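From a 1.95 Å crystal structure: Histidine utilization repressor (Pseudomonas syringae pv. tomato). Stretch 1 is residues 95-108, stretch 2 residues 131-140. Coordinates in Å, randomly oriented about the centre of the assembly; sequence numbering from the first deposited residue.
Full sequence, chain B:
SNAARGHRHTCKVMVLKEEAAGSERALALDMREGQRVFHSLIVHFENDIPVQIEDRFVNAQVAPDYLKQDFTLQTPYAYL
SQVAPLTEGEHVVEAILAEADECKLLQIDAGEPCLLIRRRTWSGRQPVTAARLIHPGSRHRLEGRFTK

Stretch 1, residues 95-108: AILAEADECKLLQI
Stretch 2, residues 131-140: ARLIHPGSRH

A strand end, a short helix and the turn after it pack against a β-strand through a small apolar seam flanked by two arginines, burying 450 Å² in total. Strand 131-136 (phi/psi near -120/130 at Leu133 and Ile134) runs at 61° to helix 100-106 (near -65/-40), their axes 9.9 Å apart at closest approach; CA atoms pair Ala98 with Ile134 (7.9 Å) and Ile108 with Pro136 (7.2 Å). Strand alternation points Arg132, Ile134 and Pro136 toward stretch 1, His135 away. Buried Ile134 (t, t), the most covered residue, extends its apolar CD1 to 3.4 Å from Ile96 CD1 (p, t) and 3.6 Å from small Ala98 CB. Buried Leu106 (m, t) places CD2 3.8 Å from Pro136 CD; Ile108 (p, t) sets CG2 3.6 Å from Pro136 CB.

Extended Arg132 (t, t, t) forms a salt bridge, NH1 to Glu102 OE2 at 2.9 Å, whose hydrogen bond is weak. Water 1 donates to Glu102 OE1 and accepts from Arg132 NH2 (both 2.7 Å). Glu102 (m, t) OE1 also accepts from N-cap Glu99 N (3.0 Å).

After the helix, a Schellman turn with Gln107 at 50/58 leaves successive carbonyls for Arg139 (m, t, t), whose two terminal nitrogens reach both: NH1 donates to Leu106 O and NH2 to Gln107 O, each 2.8 Å, while Ile108 CG2 covers one guanidinium face, 3.4 Å from Arg139 NH2.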

# COMPACT_ATOMS: atom_id res chain seq x y z
N ALA B 95 -12.14 0.42 15.52
CA ALA B 95 -11.69 0.54 16.91
C ALA B 95 -12.87 0.13 17.80
O ALA B 95 -14.02 0.65 17.73
CB ALA B 95 -11.23 2.01 17.20
N ILE B 96 -12.57 -0.80 18.67
CA ILE B 96 -13.58 -1.33 19.58
C ILE B 96 -13.00 -1.55 20.96
O ILE B 96 -11.77 -1.52 21.16
CB ILE B 96 -14.09 -2.72 19.03
CG1 ILE B 96 -12.96 -3.75 19.14
CG2 ILE B 96 -14.75 -2.54 17.56
CD1 ILE B 96 -13.42 -5.24 19.08
N LEU B 97 -13.89 -1.84 21.90
CA LEU B 97 -13.50 -2.46 23.21
C LEU B 97 -13.61 -4.01 23.15
O LEU B 97 -14.55 -4.54 22.55
CB LEU B 97 -14.38 -1.91 24.34
CG LEU B 97 -14.22 -0.45 24.73
CD1 LEU B 97 -15.09 -0.02 25.94
CD2 LEU B 97 -12.72 -0.15 24.99
N ALA B 98 -12.64 -4.76 23.70
CA ALA B 98 -12.77 -6.20 23.63
C ALA B 98 -13.80 -6.73 24.64
O ALA B 98 -14.16 -6.04 25.61
CB ALA B 98 -11.38 -6.85 23.86
N GLU B 99 -14.23 -7.97 24.44
CA GLU B 99 -15.11 -8.65 25.42
C GLU B 99 -14.28 -9.04 26.61
O GLU B 99 -13.04 -9.23 26.49
CB GLU B 99 -15.70 -9.91 24.77
CG GLU B 99 -16.63 -9.61 23.60
CD GLU B 99 -17.77 -8.71 24.02
OE1 GLU B 99 -18.41 -9.02 25.05
OE2 GLU B 99 -17.97 -7.67 23.38
N ALA B 100 -14.93 -9.25 27.75
CA ALA B 100 -14.21 -9.62 28.96
C ALA B 100 -13.24 -10.83 28.78
O ALA B 100 -12.11 -10.81 29.24
CB ALA B 100 -15.19 -9.85 30.12
N ASP B 101 -13.65 -11.86 28.06
CA ASP B 101 -12.76 -13.02 27.92
C ASP B 101 -11.57 -12.70 27.04
O ASP B 101 -10.47 -13.22 27.26
CB ASP B 101 -13.48 -14.27 27.43
CG ASP B 101 -14.47 -14.81 28.45
OD1 ASP B 101 -14.27 -14.63 29.67
OD2 ASP B 101 -15.47 -15.43 28.01
N GLU B 102 -11.78 -11.84 26.05
CA GLU B 102 -10.69 -11.38 25.18
C GLU B 102 -9.71 -10.49 25.97
O GLU B 102 -8.49 -10.54 25.74
CB GLU B 102 -11.25 -10.59 23.98
CG GLU B 102 -11.88 -11.45 22.90
CD GLU B 102 -12.68 -10.66 21.92
OE1 GLU B 102 -13.08 -9.53 22.19
OE2 GLU B 102 -12.90 -11.17 20.83
N CYS B 103 -10.22 -9.64 26.89
CA CYS B 103 -9.30 -8.85 27.76
C CYS B 103 -8.42 -9.76 28.60
O CYS B 103 -7.25 -9.49 28.80
CB CYS B 103 -10.05 -7.87 28.67
SG CYS B 103 -10.89 -6.61 27.77
N LYS B 104 -8.97 -10.86 29.12
CA LYS B 104 -8.15 -11.77 29.91
C LYS B 104 -7.06 -12.41 29.03
O LYS B 104 -5.89 -12.45 29.42
CB LYS B 104 -9.07 -12.86 30.55
CG LYS B 104 -10.04 -12.23 31.60
CD LYS B 104 -10.92 -13.27 32.29
CE LYS B 104 -12.28 -12.70 32.72
NZ LYS B 104 -13.43 -13.29 31.86
N LEU B 105 -7.43 -12.89 27.85
CA LEU B 105 -6.46 -13.49 26.92
C LEU B 105 -5.35 -12.53 26.49
O LEU B 105 -4.18 -12.94 26.40
CB LEU B 105 -7.16 -14.00 25.66
CG LEU B 105 -7.99 -15.29 25.62
CD1 LEU B 105 -8.10 -15.68 24.17
CD2 LEU B 105 -7.32 -16.39 26.47
N LEU B 106 -5.69 -11.26 26.20
CA LEU B 106 -4.69 -10.24 25.81
C LEU B 106 -4.00 -9.55 26.98
O LEU B 106 -3.11 -8.73 26.77
CB LEU B 106 -5.35 -9.14 24.94
CG LEU B 106 -5.75 -9.50 23.49
CD1 LEU B 106 -6.52 -8.33 22.77
CD2 LEU B 106 -4.55 -9.78 22.74
N GLN B 107 -4.38 -9.89 28.20
CA GLN B 107 -3.81 -9.22 29.37
C GLN B 107 -3.88 -7.70 29.21
O GLN B 107 -2.85 -7.02 29.30
CB GLN B 107 -2.35 -9.65 29.60
CG GLN B 107 -2.28 -11.10 30.09
CD GLN B 107 -0.86 -11.59 30.19
OE1 GLN B 107 -0.07 -11.11 31.00
NE2 GLN B 107 -0.51 -12.51 29.34
N ILE B 108 -5.10 -7.16 29.02
CA ILE B 108 -5.31 -5.69 28.87
C ILE B 108 -6.44 -5.23 29.78
O ILE B 108 -7.23 -6.03 30.32
CB ILE B 108 -5.70 -5.29 27.41
CG1 ILE B 108 -6.81 -6.20 26.89
CG2 ILE B 108 -4.49 -5.47 26.52
CD1 ILE B 108 -7.52 -5.73 25.52
N ALA B 131 -10.67 -14.15 8.88
CA ALA B 131 -10.08 -14.06 10.23
C ALA B 131 -10.57 -12.80 10.93
O ALA B 131 -10.78 -11.78 10.28
CB ALA B 131 -8.52 -14.07 10.18
N ARG B 132 -10.62 -12.84 12.23
CA ARG B 132 -11.02 -11.69 13.02
C ARG B 132 -9.85 -11.48 13.91
O ARG B 132 -9.49 -12.37 14.69
CB ARG B 132 -12.26 -12.05 13.86
CG ARG B 132 -12.83 -10.92 14.69
CD ARG B 132 -13.99 -11.41 15.54
NE ARG B 132 -14.66 -10.24 16.10
CZ ARG B 132 -14.38 -9.75 17.30
NH1 ARG B 132 -13.48 -10.38 18.05
NH2 ARG B 132 -15.00 -8.67 17.75
N LEU B 133 -9.16 -10.35 13.76
CA LEU B 133 -7.87 -10.21 14.51
C LEU B 133 -8.04 -9.03 15.45
O LEU B 133 -8.41 -7.92 15.02
CB LEU B 133 -6.73 -9.92 13.52
CG LEU B 133 -6.64 -10.81 12.25
CD1 LEU B 133 -5.80 -10.00 11.29
CD2 LEU B 133 -5.88 -11.99 12.73
N ILE B 134 -7.82 -9.23 16.72
CA ILE B 134 -8.02 -8.11 17.65
C ILE B 134 -6.70 -7.84 18.33
O ILE B 134 -6.03 -8.78 18.77
CB ILE B 134 -9.30 -8.33 18.57
CG1 ILE B 134 -9.37 -7.30 19.71
CG2 ILE B 134 -9.34 -9.74 19.15
CD1 ILE B 134 -10.93 -7.24 20.29
N HIS B 135 -6.31 -6.57 18.34
CA HIS B 135 -5.01 -6.19 18.85
C HIS B 135 -5.22 -5.18 19.96
O HIS B 135 -6.04 -4.30 19.77
CB HIS B 135 -4.18 -5.50 17.78
CG HIS B 135 -4.17 -6.20 16.47
ND1 HIS B 135 -3.15 -7.04 16.06
CD2 HIS B 135 -5.10 -6.22 15.49
CE1 HIS B 135 -3.40 -7.46 14.84
NE2 HIS B 135 -4.58 -7.00 14.47
N PRO B 136 -4.45 -5.28 21.08
CA PRO B 136 -4.47 -4.07 21.95
C PRO B 136 -3.93 -2.81 21.23
O PRO B 136 -2.90 -2.83 20.59
CB PRO B 136 -3.58 -4.47 23.13
CG PRO B 136 -3.45 -6.03 23.06
CD PRO B 136 -3.50 -6.30 21.59
N GLY B 137 -4.67 -1.74 21.31
CA GLY B 137 -4.36 -0.55 20.55
C GLY B 137 -3.01 0.02 20.96
O GLY B 137 -2.33 0.67 20.16
N SER B 138 -2.59 -0.29 22.19
CA SER B 138 -1.25 0.18 22.64
C SER B 138 -0.12 -0.68 22.10
O SER B 138 1.05 -0.34 22.31
CB SER B 138 -1.16 0.21 24.17
OG SER B 138 -1.55 -1.02 24.81
N ARG B 139 -0.45 -1.84 21.48
CA ARG B 139 0.53 -2.87 21.15
C ARG B 139 0.68 -3.18 19.66
O ARG B 139 1.61 -3.91 19.28
CB ARG B 139 0.27 -4.16 21.99
CG ARG B 139 0.35 -3.80 23.51
CD ARG B 139 0.36 -5.12 24.35
NE ARG B 139 -0.22 -4.87 25.69
CZ ARG B 139 -0.83 -5.78 26.42
NH1 ARG B 139 -1.00 -7.04 25.98
NH2 ARG B 139 -1.28 -5.45 27.64
N HIS B 140 -0.21 -2.64 18.82
CA HIS B 140 -0.07 -2.77 17.40
C HIS B 140 -0.76 -1.62 16.65
O HIS B 140 -1.86 -1.21 17.01
CB HIS B 140 -0.71 -4.10 16.95
CG HIS B 140 -0.53 -4.40 15.49
ND1 HIS B 140 0.71 -4.55 14.90
CD2 HIS B 140 -1.44 -4.66 14.53
CE1 HIS B 140 0.55 -4.80 13.62
NE2 HIS B 140 -0.75 -4.89 13.37
O HOH W 1 -14.80 -8.40 20.47